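Local coordinates for Alpha/beta hydrolase (Streptomyces albidoflavus, PDB 6KSU), which probably catalyses head-to-tail macrolactamization of non-ribosomal peptides, as a stand-alone cyclase of the penicillin-binding-protein type, at residues D140-D145 against S175-C180; H271-K276 against D341-L346; G391-Y396 against L403-D408. All blocks are in the same frame, centred on the assembly; numbering follows the deposited sequence.

Interaction 1: D140-D145 against S175-C180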
loop_
_atom_site.group_PDB
_atom_site.type_symbol
_atom_site.label_atom_id
_atom_site.label_comp_id
_atom_site.label_asym_id
_atom_site.label_seq_id
_atom_site.Cartn_x
_atom_site.Cartn_y
_atom_site.Cartn_z
ATOM N N ASP A 140 3.888 -5.801 11.360
ATOM C CA ASP A 140 2.913 -5.068 10.561
ATOM C C ASP A 140 1.994 -4.209 11.434
ATOM O O ASP A 140 1.884 -3.000 11.214
ATOM C CB ASP A 140 2.123 -6.045 9.687
ATOM C CG ASP A 140 1.070 -5.345 8.813
ATOM O OD1 ASP A 140 1.163 -4.109 8.602
ATOM O OD2 ASP A 140 0.146 -6.039 8.335
ATOM N N SER A 141 1.381 -4.793 12.463
ATOM C CA SER A 141 0.390 -4.106 13.282
ATOM C C SER A 141 0.724 -4.233 14.757
ATOM O O SER A 141 1.060 -5.322 15.233
ATOM C CB SER A 141 -1.008 -4.679 13.043
ATOM O OG SER A 141 -1.242 -4.816 11.656
ATOM N N ILE A 142 0.594 -3.116 15.477
ATOM C CA ILE A 142 0.804 -3.032 16.921
ATOM C C ILE A 142 -0.366 -2.266 17.531
ATOM O O ILE A 142 -0.673 -1.152 17.091
ATOM C CB ILE A 142 2.132 -2.325 17.261
ATOM C CG1 ILE A 142 3.316 -3.256 17.050
ATOM C CG2 ILE A 142 2.131 -1.822 18.689
ATOM C CD1 ILE A 142 4.645 -2.584 17.300
ATOM N N GLU A 143 -1.016 -2.858 18.540
ATOM C CA GLU A 143 -2.063 -2.174 19.298
ATOM C C GLU A 143 -1.562 -0.846 19.843
ATOM O O GLU A 143 -0.689 -0.815 20.715
ATOM C CB GLU A 143 -2.561 -3.043 20.459
ATOM C CG GLU A 143 -3.832 -2.550 21.204
ATOM C CD GLU A 143 -3.615 -1.358 22.170
ATOM O OE1 GLU A 143 -3.272 -1.569 23.364
ATOM O OE2 GLU A 143 -3.857 -0.205 21.749
ATOM N N TYR A 144 -2.097 0.255 19.337
ATOM C CA TYR A 144 -1.970 1.518 20.041
ATOM C C TYR A 144 -3.268 2.299 19.898
ATOM O O TYR A 144 -3.286 3.469 19.516
ATOM C CB TYR A 144 -0.770 2.338 19.585
ATOM C CG TYR A 144 -0.419 3.342 20.647
ATOM C CD1 TYR A 144 -0.223 2.933 21.956
ATOM C CD2 TYR A 144 -0.361 4.700 20.365
ATOM C CE1 TYR A 144 0.058 3.841 22.956
ATOM C CE2 TYR A 144 -0.072 5.619 21.362
ATOM C CZ TYR A 144 0.137 5.180 22.659
ATOM O OH TYR A 144 0.417 6.082 23.662
ATOM N N ASP A 145 -4.380 1.643 20.229
ATOM C CA ASP A 145 -5.654 2.334 20.361
ATOM C C ASP A 145 -5.659 3.297 21.532
ATOM O O ASP A 145 -6.660 3.986 21.764
ATOM C CB ASP A 145 -6.777 1.308 20.493
ATOM C CG ASP A 145 -6.933 0.469 19.241
ATOM O OD1 ASP A 145 -6.753 1.025 18.133
ATOM O OD2 ASP A 145 -7.229 -0.739 19.362
ATOM N N SER A 175 4.766 -3.190 6.432
ATOM C CA SER A 175 4.574 -2.760 7.818
ATOM C C SER A 175 3.859 -1.409 7.837
ATOM O O SER A 175 4.432 -0.394 7.446
ATOM C CB SER A 175 5.924 -2.690 8.549
ATOM O OG SER A 175 5.782 -2.135 9.845
ATOM N N ASN A 176 2.596 -1.407 8.264
ATOM C CA ASN A 176 1.915 -0.151 8.543
ATOM C C ASN A 176 2.592 0.580 9.688
ATOM O O ASN A 176 2.706 1.813 9.682
ATOM C CB ASN A 176 0.442 -0.428 8.881
ATOM C CG ASN A 176 -0.355 -0.898 7.681
ATOM O OD1 ASN A 176 -0.320 -0.272 6.630
ATOM N ND2 ASN A 176 -1.054 -2.018 7.823
ATOM N N THR A 177 3.025 -0.175 10.695
ATOM C CA THR A 177 3.687 0.403 11.855
ATOM C C THR A 177 4.986 1.087 11.466
ATOM O O THR A 177 5.344 2.129 12.030
ATOM C CB THR A 177 3.940 -0.703 12.874
ATOM O OG1 THR A 177 2.706 -1.396 13.112
ATOM C CG2 THR A 177 4.485 -0.133 14.183
ATOM N N GLY A 178 5.706 0.516 10.502
ATOM C CA GLY A 178 6.895 1.185 10.011
ATOM C C GLY A 178 6.596 2.593 9.530
ATOM O O GLY A 178 7.369 3.527 9.774
ATOM N N TYR A 179 5.452 2.776 8.876
ATOM C CA TYR A 179 5.151 4.110 8.399
ATOM C C TYR A 179 4.593 4.984 9.507
ATOM O O TYR A 179 4.830 6.194 9.504
ATOM C CB TYR A 179 4.219 4.042 7.198
ATOM C CG TYR A 179 5.003 4.032 5.899
ATOM C CD1 TYR A 179 4.973 5.129 5.035
ATOM C CD2 TYR A 179 5.795 2.936 5.549
ATOM C CE1 TYR A 179 5.690 5.125 3.853
ATOM C CE2 TYR A 179 6.529 2.932 4.360
ATOM C CZ TYR A 179 6.458 4.032 3.521
ATOM O OH TYR A 179 7.160 4.045 2.348
ATOM N N CYS A 180 3.917 4.392 10.493
ATOM C CA CYS A 180 3.517 5.182 11.648
ATOM C C CYS A 180 4.735 5.720 12.384
ATOM O O CYS A 180 4.706 6.840 12.909
ATOM C CB CYS A 180 2.634 4.347 12.564
ATOM S SG CYS A 180 1.109 3.790 11.739
HETATM O O HOH W 1 -2.145 -2.386 10.409
#
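At the start of helix 176-189, beside the putative active site of this penicillin-binding-protein-like cyclase, D140 meets the first turn through both its backbone carbonyl and its carboxylate. T177 OG1 donates to D140 O at 2.6 Å, from above the carbonyl plane (53° out of it), and T177 N reaches the same oxygen at 3.1 Å from the same face. With CG anti to the backbone N of D140, the carboxylate swings back to the helix start, where N176 N meets D140 OD1 at 3.1 Å along an almost straight N-H...O line (178°). The side chains of D140 and N176 run side by side, their carboxylate and amide planes 39° apart; a water takes a hydrogen from N176 ND2 and also bonds S141 OG. D140 OD2 has its own partner, the salt-bridged R466, which ties this loop to barrel strand 466-470. Further out, I142 CD1 rests on T177 CG2 at 4.0 Å, the two side chains crossing at about a right angle. S175 is the N-cap, its OG accepting from G178 N at 2.7 Å. The amide oxygen of N176 accepts from K86 NZ, and its side chain also touches S83. S83 and K86, with Y174-S175-N176, are consistent with the SxxK and (S/Y)xN motifs of serine penicillin-binding proteins and beta-lactamases.

Interaction 2: H271-K276 against D341-L346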
loop_
_atom_site.group_PDB
_atom_site.type_symbol
_atom_site.label_atom_id
_atom_site.label_comp_id
_atom_site.label_asym_id
_atom_site.label_seq_id
_atom_site.Cartn_x
_atom_site.Cartn_y
_atom_site.Cartn_z
ATOM N N HIS A 271 7.138 13.032 -10.511
ATOM C CA HIS A 271 7.843 11.791 -10.785
ATOM C C HIS A 271 8.043 11.533 -12.262
ATOM O O HIS A 271 8.759 10.605 -12.615
ATOM C CB HIS A 271 7.107 10.597 -10.165
ATOM C CG HIS A 271 7.068 10.645 -8.675
ATOM N ND1 HIS A 271 7.928 9.920 -7.883
ATOM C CD2 HIS A 271 6.289 11.357 -7.831
ATOM C CE1 HIS A 271 7.690 10.191 -6.614
ATOM N NE2 HIS A 271 6.694 11.058 -6.554
ATOM N N LEU A 272 7.460 12.331 -13.131
ATOM C CA LEU A 272 7.449 11.967 -14.535
ATOM C C LEU A 272 8.557 12.673 -15.289
ATOM O O LEU A 272 9.117 13.678 -14.833
ATOM C CB LEU A 272 6.096 12.285 -15.160
ATOM C CG LEU A 272 4.894 11.933 -14.292
ATOM C CD1 LEU A 272 3.608 12.524 -14.925
ATOM C CD2 LEU A 272 4.778 10.438 -14.191
ATOM N N ALA A 273 8.872 12.100 -16.454
ATOM C CA ALA A 273 9.869 12.675 -17.354
ATOM C C ALA A 273 9.620 14.157 -17.584
ATOM O O ALA A 273 10.531 14.982 -17.459
ATOM C CB ALA A 273 9.852 11.929 -18.690
ATOM N N ASP A 274 8.376 14.516 -17.917
ATOM C CA ASP A 274 8.012 15.887 -18.254
ATOM C C ASP A 274 7.807 16.777 -17.025
ATOM O O ASP A 274 7.088 17.780 -17.113
ATOM C CB ASP A 274 6.752 15.883 -19.129
ATOM C CG ASP A 274 5.509 15.420 -18.370
ATOM O OD1 ASP A 274 5.645 14.965 -17.209
ATOM O OD2 ASP A 274 4.392 15.513 -18.932
ATOM N N ARG A 275 8.417 16.437 -15.891
ATOM C CA ARG A 275 8.167 17.147 -14.641
ATOM C C ARG A 275 8.532 18.634 -14.702
ATOM O O ARG A 275 8.079 19.402 -13.846
ATOM C CB ARG A 275 8.947 16.483 -13.503
ATOM C CG ARG A 275 10.452 16.656 -13.664
ATOM C CD ARG A 275 11.267 16.138 -12.488
ATOM N NE ARG A 275 11.728 17.210 -11.606
ATOM C CZ ARG A 275 11.449 17.263 -10.306
ATOM N NH1 ARG A 275 10.728 16.296 -9.751
ATOM N NH2 ARG A 275 11.900 18.255 -9.552
ATOM N N LYS A 276 9.358 19.058 -15.665
ATOM C CA LYS A 276 9.684 20.485 -15.735
ATOM C C LYS A 276 8.490 21.324 -16.196
ATOM O O LYS A 276 8.494 22.541 -15.999
ATOM C CB LYS A 276 10.895 20.734 -16.648
ATOM C CG LYS A 276 12.211 20.052 -16.215
ATOM C CD LYS A 276 12.830 20.649 -14.947
ATOM C CE LYS A 276 13.294 19.562 -13.970
ATOM N NZ LYS A 276 13.854 20.146 -12.706
ATOM N N ASP A 341 8.820 7.269 -17.568
ATOM C CA ASP A 341 9.470 7.576 -18.838
ATOM C C ASP A 341 8.460 8.008 -19.888
ATOM O O ASP A 341 8.756 8.892 -20.704
ATOM C CB ASP A 341 10.321 6.396 -19.308
ATOM C CG ASP A 341 11.626 6.288 -18.527
ATOM O OD1 ASP A 341 11.840 7.109 -17.608
ATOM O OD2 ASP A 341 12.443 5.399 -18.836
ATOM N N ARG A 342 7.261 7.442 -19.852
ATOM C CA ARG A 342 6.183 7.876 -20.725
ATOM C C ARG A 342 5.372 9.038 -20.147
ATOM O O ARG A 342 4.390 9.452 -20.770
ATOM C CB ARG A 342 5.268 6.686 -21.036
ATOM C CG ARG A 342 5.966 5.572 -21.790
ATOM C CD ARG A 342 5.132 4.289 -21.855
ATOM N NE ARG A 342 3.856 4.543 -22.514
ATOM C CZ ARG A 342 2.860 3.672 -22.595
ATOM N NH1 ARG A 342 2.985 2.461 -22.065
ATOM N NH2 ARG A 342 1.734 4.014 -23.217
ATOM N N SER A 343 5.760 9.581 -18.989
ATOM C CA SER A 343 5.057 10.701 -18.360
ATOM C C SER A 343 3.570 10.386 -18.211
ATOM O O SER A 343 2.693 11.149 -18.646
ATOM C CB SER A 343 5.276 11.996 -19.142
ATOM O OG SER A 343 6.650 12.339 -19.203
ATOM N N LEU A 344 3.289 9.226 -17.607
ATOM C CA LEU A 344 1.923 8.742 -17.489
ATOM C C LEU A 344 1.625 8.396 -16.036
ATOM O O LEU A 344 2.401 7.684 -15.387
ATOM C CB LEU A 344 1.711 7.532 -18.392
ATOM C CG LEU A 344 0.311 6.975 -18.624
ATOM C CD1 LEU A 344 0.473 5.958 -19.715
ATOM C CD2 LEU A 344 -0.395 6.347 -17.410
ATOM N N ALA A 345 0.492 8.886 -15.539
ATOM C CA ALA A 345 0.008 8.557 -14.209
ATOM C C ALA A 345 -1.503 8.406 -14.259
ATOM O O ALA A 345 -2.193 9.161 -14.952
ATOM C CB ALA A 345 0.390 9.623 -13.184
ATOM N N LEU A 346 -2.007 7.422 -13.527
ATOM C CA LEU A 346 -3.437 7.194 -13.447
ATOM C C LEU A 346 -3.765 6.691 -12.054
ATOM O O LEU A 346 -2.993 5.948 -11.439
ATOM C CB LEU A 346 -3.928 6.207 -14.507
ATOM C CG LEU A 346 -3.536 4.727 -14.568
ATOM C CD1 LEU A 346 -4.312 3.915 -13.618
ATOM C CD2 LEU A 346 -3.883 4.233 -15.944
HETATM O O HOH W 2 2.401 13.369 -20.312
#
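A type I beta turn from L272 to R275 packs against the G1 beta bulge at the start of strand 344-350, in which S343 and L344 both face H339. S343 is the hub. Its OG accepts from D274 N at 3.1 Å, with an N-H...O angle of 144°, and lies 3.3 Å from the methyl carbon CB of A273. The D274 carboxylate comes alongside the same side chain, its CG 3.5 Å from S343 CB. This follows from a chi1 of 68°, which sets CG of D274 between its backbone N and carbonyl carbon. A water donates to both D274 OD2 and S343 O (2.8 Å from the latter), closing a bridge beside the direct bond; D274 OD2 is also bonded to Y52 OH. On the buried side L272 supplies the apolar part: its CB lies 3.7 Å from S343 CA, and its branch CD2 reaches L344 O at 3.8 Å. The turn follows helix 261-268 and precedes helix 286-293, which H271 and R275 touch through V289. Strand 46-53 borders the contact, with L272 packed on Y52 and A345 paired by backbone bonds to that tyrosine, while strand 332-339 flanks strand 344-350 on its other side.

Interaction 3: G391-Y396 against L403-D408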
loop_
_atom_site.group_PDB
_atom_site.type_symbol
_atom_site.label_atom_id
_atom_site.label_comp_id
_atom_site.label_asym_id
_atom_site.label_seq_id
_atom_site.Cartn_x
_atom_site.Cartn_y
_atom_site.Cartn_z
ATOM N N GLY A 391 12.326 -30.258 9.150
ATOM C CA GLY A 391 12.965 -29.093 9.720
ATOM C C GLY A 391 12.236 -27.804 9.423
ATOM O O GLY A 391 12.640 -26.741 9.908
ATOM N N HIS A 392 11.177 -27.866 8.616
ATOM C CA HIS A 392 10.304 -26.724 8.412
ATOM C C HIS A 392 9.301 -26.566 9.542
ATOM O O HIS A 392 8.647 -25.525 9.620
ATOM C CB HIS A 392 9.561 -26.864 7.082
ATOM C CG HIS A 392 10.395 -26.523 5.884
ATOM N ND1 HIS A 392 11.269 -27.416 5.304
ATOM C CD2 HIS A 392 10.485 -25.384 5.152
ATOM C CE1 HIS A 392 11.863 -26.847 4.271
ATOM N NE2 HIS A 392 11.404 -25.615 4.157
ATOM N N LEU A 393 9.169 -27.562 10.419
ATOM C CA LEU A 393 8.170 -27.491 11.477
ATOM C C LEU A 393 8.487 -26.332 12.409
ATOM O O LEU A 393 9.646 -25.976 12.623
ATOM C CB LEU A 393 8.104 -28.802 12.274
ATOM C CG LEU A 393 7.917 -30.112 11.491
ATOM C CD1 LEU A 393 8.318 -31.358 12.311
ATOM C CD2 LEU A 393 6.482 -30.251 11.012
ATOM N N GLY A 394 7.452 -25.759 12.978
ATOM C CA GLY A 394 7.633 -24.654 13.895
ATOM C C GLY A 394 6.481 -23.677 13.791
ATOM O O GLY A 394 5.560 -23.845 12.998
ATOM N N THR A 395 6.548 -22.659 14.645
ATOM C CA THR A 395 5.568 -21.587 14.716
ATOM C C THR A 395 6.177 -20.333 14.098
ATOM O O THR A 395 7.301 -19.963 14.433
ATOM C CB THR A 395 5.169 -21.322 16.171
ATOM O OG1 THR A 395 4.611 -22.510 16.741
ATOM C CG2 THR A 395 4.137 -20.211 16.243
ATOM N N TYR A 396 5.455 -19.691 13.189
ATOM C CA TYR A 396 5.958 -18.474 12.565
ATOM C C TYR A 396 5.036 -17.320 12.922
ATOM O O TYR A 396 3.823 -17.500 13.048
ATOM C CB TYR A 396 6.075 -18.615 11.044
ATOM C CG TYR A 396 6.993 -19.746 10.613
ATOM C CD1 TYR A 396 8.224 -19.480 10.032
ATOM C CD2 TYR A 396 6.617 -21.082 10.779
ATOM C CE1 TYR A 396 9.068 -20.500 9.631
ATOM C CE2 TYR A 396 7.455 -22.117 10.379
ATOM C CZ TYR A 396 8.685 -21.817 9.811
ATOM O OH TYR A 396 9.529 -22.823 9.408
ATOM N N LEU A 403 1.232 -18.621 12.305
ATOM C CA LEU A 403 0.984 -19.768 11.455
ATOM C C LEU A 403 1.840 -20.900 12.012
ATOM O O LEU A 403 2.890 -20.647 12.619
ATOM C CB LEU A 403 1.345 -19.420 9.999
ATOM C CG LEU A 403 0.449 -19.666 8.792
ATOM C CD1 LEU A 403 -0.986 -19.248 9.109
ATOM C CD2 LEU A 403 0.995 -18.867 7.597
ATOM N N MET A 404 1.395 -22.149 11.839
ATOM C CA MET A 404 2.202 -23.280 12.300
ATOM C C MET A 404 2.427 -24.271 11.172
ATOM O O MET A 404 1.497 -24.613 10.438
ATOM C CB MET A 404 1.563 -23.982 13.491
ATOM C CG MET A 404 1.349 -23.073 14.691
ATOM S SD MET A 404 1.066 -24.013 16.200
ATOM C CE MET A 404 1.667 -25.619 15.709
ATOM N N VAL A 405 3.666 -24.710 11.018
ATOM C CA VAL A 405 3.989 -25.774 10.087
ATOM C C VAL A 405 4.064 -27.044 10.904
ATOM O O VAL A 405 4.954 -27.196 11.741
ATOM C CB VAL A 405 5.288 -25.521 9.327
ATOM C CG1 VAL A 405 5.688 -26.788 8.573
ATOM C CG2 VAL A 405 5.094 -24.353 8.372
ATOM N N THR A 406 3.125 -27.942 10.669
ATOM C CA THR A 406 3.012 -29.173 11.422
ATOM C C THR A 406 3.109 -30.347 10.470
ATOM O O THR A 406 3.314 -30.189 9.265
ATOM C CB THR A 406 1.697 -29.223 12.202
ATOM O OG1 THR A 406 0.608 -29.426 11.286
ATOM C CG2 THR A 406 1.491 -27.933 12.982
ATOM N N HIS A 407 2.960 -31.538 11.038
ATOM C CA HIS A 407 2.821 -32.749 10.255
ATOM C C HIS A 407 1.852 -33.675 10.965
ATOM O O HIS A 407 1.569 -33.518 12.154
ATOM C CB HIS A 407 4.160 -33.459 9.997
ATOM C CG HIS A 407 4.916 -33.847 11.233
ATOM N ND1 HIS A 407 5.022 -33.032 12.340
ATOM C CD2 HIS A 407 5.652 -34.948 11.509
ATOM C CE1 HIS A 407 5.776 -33.623 13.252
ATOM N NE2 HIS A 407 6.170 -34.788 12.772
ATOM N N ASP A 408 1.322 -34.621 10.214
ATOM C CA ASP A 408 0.447 -35.630 10.780
ATOM C C ASP A 408 1.233 -36.928 10.970
ATOM O O ASP A 408 2.436 -37.000 10.711
ATOM C CB ASP A 408 -0.793 -35.823 9.903
ATOM C CG ASP A 408 -0.462 -36.306 8.509
ATOM O OD1 ASP A 408 0.728 -36.499 8.197
ATOM O OD2 ASP A 408 -1.406 -36.485 7.707
#
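The imidazole of H407 takes L393 CD1 over one face, a CH-pi contact 3.9 Å from the ring centroid and 29° off the normal, while the other branch, L393 CD2, lies 3.4 Å from H407 ND1. The two side chains cross at about a right angle; with CG placed between the backbone N and the carbonyl carbon, the H407 ring is brought toward the leucine. The Y396 ring has L403 O and H392 O at its edge, near its plane, and its OH donates to H392 O at 2.9 Å. V405 CG2 approaches Y396 CE2 obliquely at 3.8 Å, and V405 CG1 packs against H392 O, 3.4 Å away. These groups sit on a beta hairpin, the first two strands of an eight-stranded barrel; the N-to-C directions of strand segments 394-396 and 403-407 are 159° apart, close to antiparallel. G394 with V405 and Y396 with L403 are hydrogen-bonded pairs: V405 N meets G394 O nearly along the C=O axis, and Y396 N meets L403 O at 2.8 Å (N-H...O angle 174°). Between them, T395 and M404 form the non-hydrogen-bonded pair, side by side on the face away from Y396 and V405, with T395 OG1 3.9 Å from M404 SD. On the Y396 face, L403 and V405 touch L415, and Y396 packs against V458, L461 and M468, so this face lines the barrel interior.

In the fold
Along the chain the three contacts come in series, each closing before the next opens. Interactions 1 and 2 both lie in the beta-lactamase-like part of the chain but on opposite sides of the chain's centre, with their own centres about 32 Å apart: the first lies at helix 176-189, the second at the start of strand 344-350, an interior strand of the seven-stranded antiparallel sheet. Interaction 3 belongs to the separate eight-stranded barrel, its centre about 26 Å from that of interaction 1 and about 47 Å from that of interaction 2. Interaction 1 nevertheless reaches the barrel: the backbone N of D140 is hydrogen-bonded to N398 at the end of strand 394-398, which interaction 3 uses, consistent with the barrel bordering the putative catalytic site.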